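Long-range contacts in catechol O-methyltransferase (Niastella koreensis GR20-10, PDB 7CVV), which transfers a methyl group from S-adenosylmethionine to catechol-like substrates in a metal-dependent reaction, giving meta- and para-methylated products in equal proportion: residues 38-43 / 68-73; 43-48 / 213-218; 86-91 / 116-121; 137-142 / 163-168. All blocks are in the same frame, centred on the assembly; numbering follows the deposited sequence.

Contact 1 of 4, residues 38-43 / 68-73; sequences AISVSP and AGYSTI. With SAM (S-adenosylmethionine), chain D.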
# COMPACT_ATOMS: atom_id res chain seq x y z
N ALA A 38 -2.09 -20.54 -13.64
CA ALA A 38 -1.05 -19.84 -12.85
C ALA A 38 -1.44 -18.35 -12.74
O ALA A 38 -0.80 -17.53 -13.41
CB ALA A 38 0.30 -20.03 -13.51
N ILE A 39 -2.46 -18.03 -11.94
CA ILE A 39 -3.05 -16.66 -11.88
C ILE A 39 -3.10 -16.20 -10.41
O ILE A 39 -3.98 -15.36 -10.06
CB ILE A 39 -4.43 -16.61 -12.56
CG1 ILE A 39 -5.43 -17.57 -11.90
CG2 ILE A 39 -4.27 -16.86 -14.05
CD1 ILE A 39 -6.87 -17.34 -12.30
N SER A 40 -2.15 -16.68 -9.60
CA SER A 40 -2.02 -16.30 -8.17
C SER A 40 -1.32 -14.94 -8.06
O SER A 40 -0.68 -14.49 -9.05
CB SER A 40 -1.34 -17.38 -7.38
OG SER A 40 0.07 -17.22 -7.39
N VAL A 41 -1.42 -14.29 -6.90
CA VAL A 41 -0.57 -13.11 -6.56
C VAL A 41 0.89 -13.57 -6.59
O VAL A 41 1.13 -14.76 -6.49
CB VAL A 41 -0.93 -12.48 -5.20
CG1 VAL A 41 -2.38 -12.02 -5.19
CG2 VAL A 41 -0.61 -13.39 -4.02
N SER A 42 1.82 -12.63 -6.74
CA SER A 42 3.29 -12.87 -6.67
C SER A 42 3.68 -12.93 -5.20
O SER A 42 2.91 -12.47 -4.36
CB SER A 42 4.02 -11.77 -7.36
OG SER A 42 4.04 -10.64 -6.52
N PRO A 43 4.86 -13.48 -4.83
CA PRO A 43 5.35 -13.36 -3.45
C PRO A 43 5.30 -11.91 -2.92
O PRO A 43 4.85 -11.73 -1.80
CB PRO A 43 6.79 -13.89 -3.47
CG PRO A 43 7.06 -14.30 -4.90
CD PRO A 43 5.76 -14.26 -5.67
N ALA A 68 -5.46 -22.02 -5.37
CA ALA A 68 -4.71 -23.04 -4.60
C ALA A 68 -4.45 -22.55 -3.18
O ALA A 68 -3.79 -23.29 -2.41
CB ALA A 68 -3.42 -23.41 -5.30
N GLY A 69 -4.93 -21.35 -2.84
CA GLY A 69 -4.76 -20.72 -1.52
C GLY A 69 -3.39 -20.11 -1.30
O GLY A 69 -2.99 -20.00 -0.14
N TYR A 70 -2.70 -19.66 -2.34
CA TYR A 70 -1.40 -18.95 -2.21
C TYR A 70 -1.60 -17.65 -1.39
O TYR A 70 -0.95 -17.48 -0.33
CB TYR A 70 -0.80 -18.74 -3.60
CG TYR A 70 0.57 -18.11 -3.59
CD1 TYR A 70 0.71 -16.73 -3.61
CD2 TYR A 70 1.71 -18.88 -3.58
CE1 TYR A 70 1.96 -16.13 -3.59
CE2 TYR A 70 2.96 -18.30 -3.57
CZ TYR A 70 3.09 -16.92 -3.56
OH TYR A 70 4.34 -16.37 -3.54
N SER A 71 -2.52 -16.79 -1.82
CA SER A 71 -2.81 -15.47 -1.18
C SER A 71 -3.34 -15.71 0.23
O SER A 71 -3.03 -14.91 1.12
CB SER A 71 -3.81 -14.69 -1.97
OG SER A 71 -4.98 -15.45 -2.14
N THR A 72 -4.12 -16.77 0.39
CA THR A 72 -4.74 -17.22 1.65
C THR A 72 -3.64 -17.47 2.70
O THR A 72 -3.75 -16.90 3.79
CB THR A 72 -5.63 -18.45 1.38
OG1 THR A 72 -6.40 -18.19 0.20
CG2 THR A 72 -6.55 -18.76 2.54
N ILE A 73 -2.59 -18.23 2.35
CA ILE A 73 -1.45 -18.55 3.27
C ILE A 73 -0.76 -17.24 3.73
O ILE A 73 -0.61 -17.10 4.95
CB ILE A 73 -0.48 -19.56 2.63
CG1 ILE A 73 -1.15 -20.93 2.45
CG2 ILE A 73 0.80 -19.68 3.43
CD1 ILE A 73 -0.40 -21.90 1.55
N SAM D . -6.17 -14.85 -4.93
CA SAM D . -5.67 -16.21 -5.27
C SAM D . -4.15 -16.27 -5.08
O SAM D . -3.65 -17.34 -4.71
OXT SAM D . -3.51 -15.22 -5.30
CB SAM D . -6.03 -16.55 -6.73
CG SAM D . -7.53 -16.49 -7.09
SD SAM D . -7.67 -16.65 -8.89
CE SAM D . -7.23 -14.97 -9.38
C5' SAM D . -9.44 -16.65 -9.26
C4' SAM D . -10.26 -17.68 -8.51
O4' SAM D . -11.62 -17.18 -8.40
C3' SAM D . -10.36 -19.06 -9.16
O3' SAM D . -10.05 -20.05 -8.20
C2' SAM D . -11.83 -19.16 -9.57
O2' SAM D . -12.36 -20.45 -9.44
C1' SAM D . -12.49 -18.27 -8.53
N9 SAM D . -13.79 -17.76 -8.90
C8 SAM D . -14.16 -17.31 -10.15
N7 SAM D . -15.40 -16.89 -10.20
C5 SAM D . -15.87 -17.04 -8.90
C6 SAM D . -17.12 -16.76 -8.31
N6 SAM D . -18.14 -16.25 -9.00
N1 SAM D . -17.25 -16.99 -6.99
C2 SAM D . -16.21 -17.49 -6.32
N3 SAM D . -15.00 -17.83 -6.77
C4 SAM D . -14.89 -17.57 -8.09
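The site for the amino acid end of S-adenosylmethionine lies where Val-41 and Pro-43 of loop 38-43 meet Tyr-70 at the start of helix 70-76. No hydrogen bond runs directly between the two segments, and the Tyr-70 ring makes most of the contact. Its CG stands anti to the backbone N (chi1 -176°), a turn that brings the ring up against the loop. Val-41 CG2 meets Tyr-70 CD1 at 3.6 Å, at the ring edge and in plane. Ser-40 OG lies over one face, 3.9 Å from Tyr-70 CD1. The same hydroxyl donates to Val-41 O. At the far end of the ring, Tyr-70 OH packs 3.3 Å from Pro-43 CD. Trp-74 and the side chains of Leu-24 and Thr-28 also touch Tyr-70. Replacing Tyr-70 with an alanine would probably open a gap beside Val-41 CG2 and Pro-43 CD and hold the loop less firmly. That loop matters for the ligand. Val-41 N donates to SAM OXT at 2.8 Å in a nearly straight bond (169°). Ser-71 N donates to SAM O at 3.2 Å. Ser-71 OG accepts from SAM N at 3.1 Å and is also hydrogen-bonded to Glu-63. Backbone N-H groups from a loop and a first helical turn thus hold the ligand carboxylate, within the cofactor pocket of a class I methyltransferase fold.

Contact 2 of 4, residues 43-48 / 213-218; sequences PNQGKF and DGMALA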
# COMPACT_ATOMS: atom_id res chain seq x y z
N PRO A 43 4.86 -13.48 -4.83
CA PRO A 43 5.35 -13.36 -3.45
C PRO A 43 5.30 -11.91 -2.92
O PRO A 43 4.85 -11.73 -1.80
CB PRO A 43 6.79 -13.89 -3.47
CG PRO A 43 7.06 -14.30 -4.90
CD PRO A 43 5.76 -14.26 -5.67
N ASN A 44 5.73 -10.90 -3.69
CA ASN A 44 5.86 -9.51 -3.18
C ASN A 44 4.46 -8.94 -2.92
O ASN A 44 4.28 -8.26 -1.91
CB ASN A 44 6.71 -8.63 -4.09
CG ASN A 44 8.20 -8.94 -4.05
OD1 ASN A 44 8.72 -9.50 -3.06
ND2 ASN A 44 8.92 -8.58 -5.11
N GLN A 45 3.50 -9.22 -3.78
CA GLN A 45 2.06 -8.89 -3.55
C GLN A 45 1.57 -9.63 -2.30
O GLN A 45 0.81 -9.03 -1.51
CB GLN A 45 1.19 -9.29 -4.74
CG GLN A 45 1.24 -8.30 -5.90
CD GLN A 45 0.65 -8.89 -7.17
OE1 GLN A 45 -0.46 -9.43 -7.19
NE2 GLN A 45 1.40 -8.79 -8.26
N GLY A 46 1.96 -10.90 -2.17
CA GLY A 46 1.67 -11.75 -1.01
C GLY A 46 2.09 -11.07 0.26
O GLY A 46 1.30 -10.96 1.22
N LYS A 47 3.30 -10.55 0.26
CA LYS A 47 3.86 -9.90 1.45
C LYS A 47 3.12 -8.59 1.68
O LYS A 47 2.86 -8.24 2.83
CB LYS A 47 5.35 -9.66 1.26
CG LYS A 47 6.01 -9.02 2.46
CD LYS A 47 5.87 -9.86 3.70
CE LYS A 47 6.82 -9.41 4.80
NZ LYS A 47 8.24 -9.70 4.46
N PHE A 48 2.80 -7.88 0.61
CA PHE A 48 2.05 -6.60 0.71
C PHE A 48 0.69 -6.85 1.39
O PHE A 48 0.32 -6.14 2.34
CB PHE A 48 1.92 -5.96 -0.67
CG PHE A 48 1.28 -4.60 -0.63
CD1 PHE A 48 1.55 -3.72 0.40
CD2 PHE A 48 0.39 -4.20 -1.63
CE1 PHE A 48 0.96 -2.47 0.42
CE2 PHE A 48 -0.18 -2.94 -1.61
CZ PHE A 48 0.11 -2.07 -0.59
N ASP A 213 -0.44 -4.60 -13.62
CA ASP A 213 -1.50 -5.04 -12.67
C ASP A 213 -2.00 -3.74 -12.04
O ASP A 213 -1.24 -2.74 -12.04
CB ASP A 213 -0.87 -6.04 -11.67
CG ASP A 213 -1.76 -6.96 -10.83
OD1 ASP A 213 -2.72 -6.44 -10.19
OD2 ASP A 213 -1.45 -8.19 -10.75
N GLY A 214 -3.23 -3.70 -11.55
CA GLY A 214 -3.70 -2.57 -10.74
C GLY A 214 -4.44 -3.10 -9.55
O GLY A 214 -5.32 -3.95 -9.76
N MET A 215 -4.10 -2.64 -8.36
CA MET A 215 -4.82 -3.00 -7.12
C MET A 215 -5.62 -1.79 -6.61
O MET A 215 -5.03 -0.69 -6.51
CB MET A 215 -3.83 -3.45 -6.05
CG MET A 215 -4.29 -4.69 -5.37
SD MET A 215 -3.07 -5.17 -4.14
CE MET A 215 -2.87 -6.91 -4.53
N ALA A 216 -6.90 -1.97 -6.28
CA ALA A 216 -7.74 -0.94 -5.63
C ALA A 216 -7.63 -1.10 -4.11
O ALA A 216 -7.73 -2.24 -3.62
CB ALA A 216 -9.18 -1.04 -6.07
N LEU A 217 -7.42 -0.00 -3.39
CA LEU A 217 -7.49 0.05 -1.91
C LEU A 217 -8.59 1.04 -1.50
O LEU A 217 -8.55 2.19 -1.95
CB LEU A 217 -6.13 0.49 -1.38
CG LEU A 217 -4.96 -0.31 -1.94
CD1 LEU A 217 -3.65 0.11 -1.29
CD2 LEU A 217 -5.20 -1.80 -1.75
N ALA A 218 -9.55 0.60 -0.70
CA ALA A 218 -10.60 1.46 -0.15
C ALA A 218 -10.74 1.16 1.34
O ALA A 218 -10.76 -0.02 1.70
CB ALA A 218 -11.90 1.24 -0.89
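Phe-48 of helix 43-55 meets Met-215 and Leu-217 of strand 213-220. Met-215 SD lies 5.5 Å from the centroid of the Phe-48 ring, 72° off the ring normal. This is a Met-aromatic contact with an oblique approach. The nearest ring atom is Phe-48 CD2, 4.4 Å from Met-215 SD. Further round the ring, Phe-48 CZ meets Leu-217 CD1 at the same distance, 4.4 Å. With chi1 at -175°, trans about the bond from CA to CB, Phe-48 sends its ring across to the strand. One turn earlier, Gln-45 extends its chain toward the strand. Its OE1 comes 4.4 Å from Met-215 CE. Its NE2 is 3.8 Å from Asp-213 OD2, too far for a hydrogen bond, with the amide and carboxylate planes steeply inclined. Asp-213 is poorly ordered, and its OD2 forms a salt bridge with Lys-210. The axes of helix segment 43-48 and strand segment 213-218 pass 12.7 Å apart, 6° from parallel, and side chains fill the distance. Farther out, Ser-42 OG accepts from Gln-45 N at the helix start. Leu-204 and Met-206 of strand 199-206 adjoin the same side chains. Phe-48 also packs on Leu-217 of the second subunit, which places the contact at the homodimer interface. It is a helix laid over the antiparallel end of the seven-stranded Rossmann-like methyltransferase sheet.

Contact 3 of 4, residues 86-91 / 116-121; sequences ITLEYD and GKAIDI. With SAM (S-adenosylmethionine), chain D.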
# COMPACT_ATOMS: atom_id res chain seq x y z
N ILE A 86 -12.03 -16.43 6.19
CA ILE A 86 -13.06 -17.12 5.37
C ILE A 86 -12.83 -16.72 3.91
O ILE A 86 -12.95 -15.53 3.60
CB ILE A 86 -14.46 -16.76 5.89
CG1 ILE A 86 -14.55 -17.02 7.40
CG2 ILE A 86 -15.53 -17.51 5.11
CD1 ILE A 86 -15.80 -16.48 8.03
N THR A 87 -12.53 -17.72 3.07
CA THR A 87 -12.19 -17.59 1.64
C THR A 87 -13.25 -18.32 0.80
O THR A 87 -13.52 -19.48 1.12
CB THR A 87 -10.76 -18.10 1.39
OG1 THR A 87 -10.49 -17.89 -0.00
CG2 THR A 87 -10.53 -19.54 1.77
N LEU A 88 -13.80 -17.67 -0.23
CA LEU A 88 -14.88 -18.22 -1.10
C LEU A 88 -14.29 -18.68 -2.44
O LEU A 88 -13.40 -17.96 -2.99
CB LEU A 88 -15.98 -17.16 -1.29
CG LEU A 88 -16.37 -16.40 -0.02
CD1 LEU A 88 -17.60 -15.52 -0.22
CD2 LEU A 88 -16.56 -17.35 1.15
N GLU A 89 -14.76 -19.84 -2.94
CA GLU A 89 -14.25 -20.52 -4.16
C GLU A 89 -15.40 -21.25 -4.88
O GLU A 89 -15.97 -22.18 -4.30
CB GLU A 89 -13.13 -21.48 -3.79
CG GLU A 89 -12.55 -22.22 -4.98
CD GLU A 89 -12.22 -21.33 -6.17
OE1 GLU A 89 -11.45 -20.34 -5.99
OE2 GLU A 89 -12.74 -21.60 -7.28
N TYR A 90 -15.70 -20.86 -6.12
CA TYR A 90 -16.77 -21.48 -6.94
C TYR A 90 -16.39 -22.93 -7.29
O TYR A 90 -17.26 -23.79 -7.41
CB TYR A 90 -16.99 -20.64 -8.20
CG TYR A 90 -17.89 -21.24 -9.24
CD1 TYR A 90 -19.27 -21.20 -9.11
CD2 TYR A 90 -17.36 -21.80 -10.40
CE1 TYR A 90 -20.11 -21.71 -10.09
CE2 TYR A 90 -18.18 -22.32 -11.38
CZ TYR A 90 -19.56 -22.27 -11.23
OH TYR A 90 -20.35 -22.80 -12.21
N ASP A 91 -15.10 -23.18 -7.45
CA ASP A 91 -14.58 -24.41 -8.10
C ASP A 91 -14.20 -25.43 -7.03
O ASP A 91 -13.28 -25.22 -6.24
CB ASP A 91 -13.46 -24.03 -9.07
CG ASP A 91 -13.13 -25.18 -10.00
OD1 ASP A 91 -13.03 -26.33 -9.51
OD2 ASP A 91 -13.04 -24.92 -11.20
N GLY A 116 -18.89 -22.52 -3.53
CA GLY A 116 -20.13 -21.92 -4.06
C GLY A 116 -19.87 -20.56 -4.68
O GLY A 116 -18.73 -20.06 -4.53
N LYS A 117 -20.86 -19.98 -5.36
CA LYS A 117 -20.75 -18.62 -5.95
C LYS A 117 -20.66 -17.63 -4.79
O LYS A 117 -21.41 -17.78 -3.82
CB LYS A 117 -21.93 -18.26 -6.86
CG LYS A 117 -21.87 -18.89 -8.24
CD LYS A 117 -23.22 -19.17 -8.87
CE LYS A 117 -23.81 -17.98 -9.60
NZ LYS A 117 -25.12 -18.32 -10.21
N ALA A 118 -19.75 -16.66 -4.90
CA ALA A 118 -19.59 -15.52 -3.97
C ALA A 118 -20.95 -14.83 -3.78
O ALA A 118 -21.32 -14.63 -2.65
CB ALA A 118 -18.54 -14.56 -4.48
N ILE A 119 -21.69 -14.52 -4.85
CA ILE A 119 -22.96 -13.73 -4.75
C ILE A 119 -24.06 -14.50 -3.98
O ILE A 119 -25.10 -13.90 -3.68
CB ILE A 119 -23.41 -13.26 -6.15
CG1 ILE A 119 -24.21 -11.97 -6.05
CG2 ILE A 119 -24.18 -14.34 -6.91
CD1 ILE A 119 -23.35 -10.72 -5.96
N ASP A 120 -23.86 -15.78 -3.66
CA ASP A 120 -24.81 -16.61 -2.86
C ASP A 120 -24.30 -16.77 -1.41
O ASP A 120 -25.16 -16.86 -0.49
CB ASP A 120 -24.95 -18.03 -3.42
CG ASP A 120 -25.59 -18.10 -4.80
OD1 ASP A 120 -26.17 -17.10 -5.22
OD2 ASP A 120 -25.47 -19.15 -5.43
N ILE A 121 -22.98 -16.89 -1.24
CA ILE A 121 -22.34 -17.09 0.09
C ILE A 121 -22.33 -15.77 0.85
O ILE A 121 -22.34 -15.82 2.10
CB ILE A 121 -20.93 -17.69 -0.08
CG1 ILE A 121 -21.01 -19.10 -0.68
CG2 ILE A 121 -20.17 -17.67 1.24
CD1 ILE A 121 -19.71 -19.89 -0.64
N SAM D . -6.17 -14.85 -4.93
CA SAM D . -5.67 -16.21 -5.27
C SAM D . -4.15 -16.27 -5.08
O SAM D . -3.65 -17.34 -4.71
OXT SAM D . -3.51 -15.22 -5.30
CB SAM D . -6.03 -16.55 -6.73
CG SAM D . -7.53 -16.49 -7.09
SD SAM D . -7.67 -16.65 -8.89
CE SAM D . -7.23 -14.97 -9.38
C5' SAM D . -9.44 -16.65 -9.26
C4' SAM D . -10.26 -17.68 -8.51
O4' SAM D . -11.62 -17.18 -8.40
C3' SAM D . -10.36 -19.06 -9.16
O3' SAM D . -10.05 -20.05 -8.20
C2' SAM D . -11.83 -19.16 -9.57
O2' SAM D . -12.36 -20.45 -9.44
C1' SAM D . -12.49 -18.27 -8.53
N9 SAM D . -13.79 -17.76 -8.90
C8 SAM D . -14.16 -17.31 -10.15
N7 SAM D . -15.40 -16.89 -10.20
C5 SAM D . -15.87 -17.04 -8.90
C6 SAM D . -17.12 -16.76 -8.31
N6 SAM D . -18.14 -16.25 -9.00
N1 SAM D . -17.25 -16.99 -6.99
C2 SAM D . -16.21 -17.49 -6.32
N3 SAM D . -15.00 -17.83 -6.77
C4 SAM D . -14.89 -17.57 -8.09
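This is a strand-to-helix contact in the adenosine half of the cofactor pocket, where Leu-88 and Glu-89 of strand 84-89 meet Gly-116, just before helix 118-127, and Ile-121 in its first turn. It belongs to the Rossmann-like class I methyltransferase fold, in which an acidic residue at the end of the second strand holds the ribose. The single hydrogen bond between the segments is backbone to backbone. Gly-116 N donates to Glu-89 O at 3.0 Å, from 41° above the carbonyl plane. The branched ends of Leu-88 and Ile-121 overlap, running counter to each other, with Leu-88 CD2 3.6 Å from Ile-121 CG2. Nearer the surface, the Lys-117 chain runs along the Tyr-90 ring. Tyr-90 CD1 touches Lys-117 CG at 3.6 Å. Gly-116 has backbone angles at which a side chain would press on the preceding carbonyl O. The ligand joins both segments. Ala-118 N, in the first turn of the helix, donates to SAM N1 at 3.3 Å (164°). From the strand, Glu-89 takes both ribose hydroxyls, with SAM O3' 2.6 Å from its OE1. A bend at chi2 (48°) brings this carboxylate to the ribose. Protein N-H groups hold it as well. Thr-66 N and Leu-67 N donate to OE1. Glu-89 OE2, which accepts from SAM O2', is met on its anti side by Asp-91 N at 2.8 Å.

Contact 4 of 4, residues 137-142 / 163-168; sequences FIDADK and VADNVI. With SAM (S-adenosylmethionine), chain D.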
# COMPACT_ATOMS: atom_id res chain seq x y z
N PHE A 137 -10.48 -9.10 0.71
CA PHE A 137 -9.70 -9.25 -0.54
C PHE A 137 -10.64 -9.80 -1.61
O PHE A 137 -11.09 -10.95 -1.46
CB PHE A 137 -8.50 -10.17 -0.31
CG PHE A 137 -7.58 -10.26 -1.48
CD1 PHE A 137 -7.24 -9.13 -2.21
CD2 PHE A 137 -7.05 -11.48 -1.88
CE1 PHE A 137 -6.38 -9.22 -3.30
CE2 PHE A 137 -6.20 -11.57 -2.97
CZ PHE A 137 -5.87 -10.44 -3.68
N ILE A 138 -10.95 -8.99 -2.63
CA ILE A 138 -11.76 -9.39 -3.81
C ILE A 138 -10.80 -9.70 -4.98
O ILE A 138 -10.06 -8.80 -5.40
CB ILE A 138 -12.80 -8.31 -4.17
CG1 ILE A 138 -13.69 -7.95 -2.97
CG2 ILE A 138 -13.63 -8.79 -5.35
CD1 ILE A 138 -14.50 -6.67 -3.16
N ASP A 139 -10.88 -10.93 -5.50
CA ASP A 139 -9.96 -11.48 -6.54
C ASP A 139 -10.66 -12.65 -7.26
O ASP A 139 -10.03 -13.72 -7.47
CB ASP A 139 -8.63 -11.91 -5.91
CG ASP A 139 -7.49 -12.06 -6.91
OD1 ASP A 139 -7.44 -11.26 -7.90
OD2 ASP A 139 -6.63 -12.98 -6.69
N ALA A 140 -11.93 -12.48 -7.63
CA ALA A 140 -12.74 -13.50 -8.34
C ALA A 140 -13.02 -13.04 -9.78
O ALA A 140 -12.23 -12.21 -10.29
CB ALA A 140 -14.00 -13.75 -7.55
N ASP A 141 -14.08 -13.56 -10.42
CA ASP A 141 -14.61 -13.04 -11.71
C ASP A 141 -14.81 -11.53 -11.57
O ASP A 141 -15.12 -11.07 -10.45
CB ASP A 141 -15.86 -13.81 -12.16
CG ASP A 141 -17.01 -13.88 -11.16
OD1 ASP A 141 -16.76 -13.89 -9.92
OD2 ASP A 141 -18.17 -13.97 -11.64
N LYS A 142 -14.58 -10.78 -12.64
CA LYS A 142 -14.49 -9.29 -12.62
C LYS A 142 -15.84 -8.63 -12.91
O LYS A 142 -16.11 -7.54 -12.39
CB LYS A 142 -13.44 -8.80 -13.62
CG LYS A 142 -12.03 -9.35 -13.45
CD LYS A 142 -11.26 -8.76 -12.28
CE LYS A 142 -10.09 -9.59 -11.80
NZ LYS A 142 -10.46 -11.00 -11.58
N VAL A 163 -9.80 -4.54 -0.55
CA VAL A 163 -8.80 -4.66 -1.64
C VAL A 163 -9.45 -5.41 -2.81
O VAL A 163 -10.10 -6.45 -2.59
CB VAL A 163 -7.53 -5.38 -1.16
CG1 VAL A 163 -6.48 -5.43 -2.24
CG2 VAL A 163 -6.96 -4.71 0.07
N ALA A 164 -9.25 -4.86 -4.01
CA ALA A 164 -9.75 -5.40 -5.29
C ALA A 164 -8.58 -5.39 -6.25
O ALA A 164 -8.00 -4.30 -6.48
CB ALA A 164 -10.90 -4.56 -5.79
N ASP A 165 -8.26 -6.57 -6.77
CA ASP A 165 -7.05 -6.81 -7.59
C ASP A 165 -7.41 -6.84 -9.08
O ASP A 165 -8.55 -7.19 -9.40
CB ASP A 165 -6.40 -8.12 -7.13
CG ASP A 165 -5.01 -8.30 -7.70
OD1 ASP A 165 -4.31 -7.28 -7.85
OD2 ASP A 165 -4.66 -9.45 -8.00
N ASN A 166 -6.45 -6.48 -9.95
CA ASN A 166 -6.52 -6.55 -11.44
C ASN A 166 -7.68 -5.70 -11.94
O ASN A 166 -8.56 -6.24 -12.61
CB ASN A 166 -6.59 -8.00 -11.94
CG ASN A 166 -5.57 -8.93 -11.31
OD1 ASN A 166 -5.94 -9.84 -10.57
ND2 ASN A 166 -4.29 -8.69 -11.56
N VAL A 167 -7.68 -4.41 -11.61
CA VAL A 167 -8.73 -3.43 -12.03
C VAL A 167 -8.20 -2.49 -13.11
O VAL A 167 -8.97 -1.62 -13.51
CB VAL A 167 -9.28 -2.64 -10.83
CG1 VAL A 167 -9.90 -3.57 -9.82
CG2 VAL A 167 -8.23 -1.73 -10.18
N ILE A 168 -6.94 -2.65 -13.55
CA ILE A 168 -6.26 -1.83 -14.60
C ILE A 168 -6.17 -2.63 -15.91
O ILE A 168 -6.46 -2.05 -16.99
CB ILE A 168 -4.88 -1.38 -14.09
CG1 ILE A 168 -4.99 -0.26 -13.05
CG2 ILE A 168 -3.95 -1.00 -15.23
CD1 ILE A 168 -5.73 0.98 -13.52
N SAM D . -6.17 -14.85 -4.93
CA SAM D . -5.67 -16.21 -5.27
C SAM D . -4.15 -16.27 -5.08
O SAM D . -3.65 -17.34 -4.71
OXT SAM D . -3.51 -15.22 -5.30
CB SAM D . -6.03 -16.55 -6.73
CG SAM D . -7.53 -16.49 -7.09
SD SAM D . -7.67 -16.65 -8.89
CE SAM D . -7.23 -14.97 -9.38
C5' SAM D . -9.44 -16.65 -9.26
C4' SAM D . -10.26 -17.68 -8.51
O4' SAM D . -11.62 -17.18 -8.40
C3' SAM D . -10.36 -19.06 -9.16
O3' SAM D . -10.05 -20.05 -8.20
C2' SAM D . -11.83 -19.16 -9.57
O2' SAM D . -12.36 -20.45 -9.44
C1' SAM D . -12.49 -18.27 -8.53
N9 SAM D . -13.79 -17.76 -8.90
C8 SAM D . -14.16 -17.31 -10.15
N7 SAM D . -15.40 -16.89 -10.20
C5 SAM D . -15.87 -17.04 -8.90
C6 SAM D . -17.12 -16.76 -8.31
N6 SAM D . -18.14 -16.25 -9.00
N1 SAM D . -17.25 -16.99 -6.99
C2 SAM D . -16.21 -17.49 -6.32
N3 SAM D . -15.00 -17.83 -6.77
C4 SAM D . -14.89 -17.57 -8.09
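Val-163, Asp-165 and Phe-137 bury the most surface where strands 135-138 and 161-165 run side by side. Val-163 CG1 sits at the edge of the Phe-137 ring, near its plane, 3.8 Å from CD1. Asp-165 lies alongside the ring, with its CB 4.0 Å from Phe-137 CE1. A trans chi1 of -174° swings the Phe-137 ring in beside the neighbouring strand. A glycine in place of Phe-137 would probably open a gap beside Val-163 CG1 and Asp-165 CB, next to the amino end of the cofactor. The backbones are parallel. Ile-138 N donates to Val-163 O at 2.7 Å (177°), and Asp-165 N to Ile-138 O at 3.2 Å. Beyond the bridged residues the oxygens gather. Asp-139 OD1 is 3.3 Å from Asp-165 OD2 and 3.4 Å from Asn-166 OD1. These are acceptors facing acceptors. All three residues are magnesium ligands, consistent with a cluster of oxygens built for the cation. Asp-139 OD2 turns to the cofactor and accepts from SAM N at 2.6 Å. Two strand ends of a beta-alpha-beta unit so form the metal site of a cation-dependent O-methyltransferase.

Overall arrangement
Contacts 1, 3 and 4 all touch S-adenosylmethionine, and contact 2 adjoins contacts 1 and 4. Contacts 1 and 3 hold opposite ends of the ligand, their centres about 17 Å apart. Contact 4 joins contact 1 near the amino acid end, where Ser-71 CB and Val-41 CG1 both pack on the Phe-137 ring. Contact 2 shares Pro-43 with contact 1, so the cofactor loop runs straight into helix 43-55. Contact 2 also borders contact 4 in the sheet. Ala-216 N lies 2.6 Å from Ala-164 O, a probable hydrogen bond, and Asp-213 brings a further carboxylate close to Asp-165 at the metal site. Contacts 2 and 3 are far apart, about 14 Å between nearest atoms.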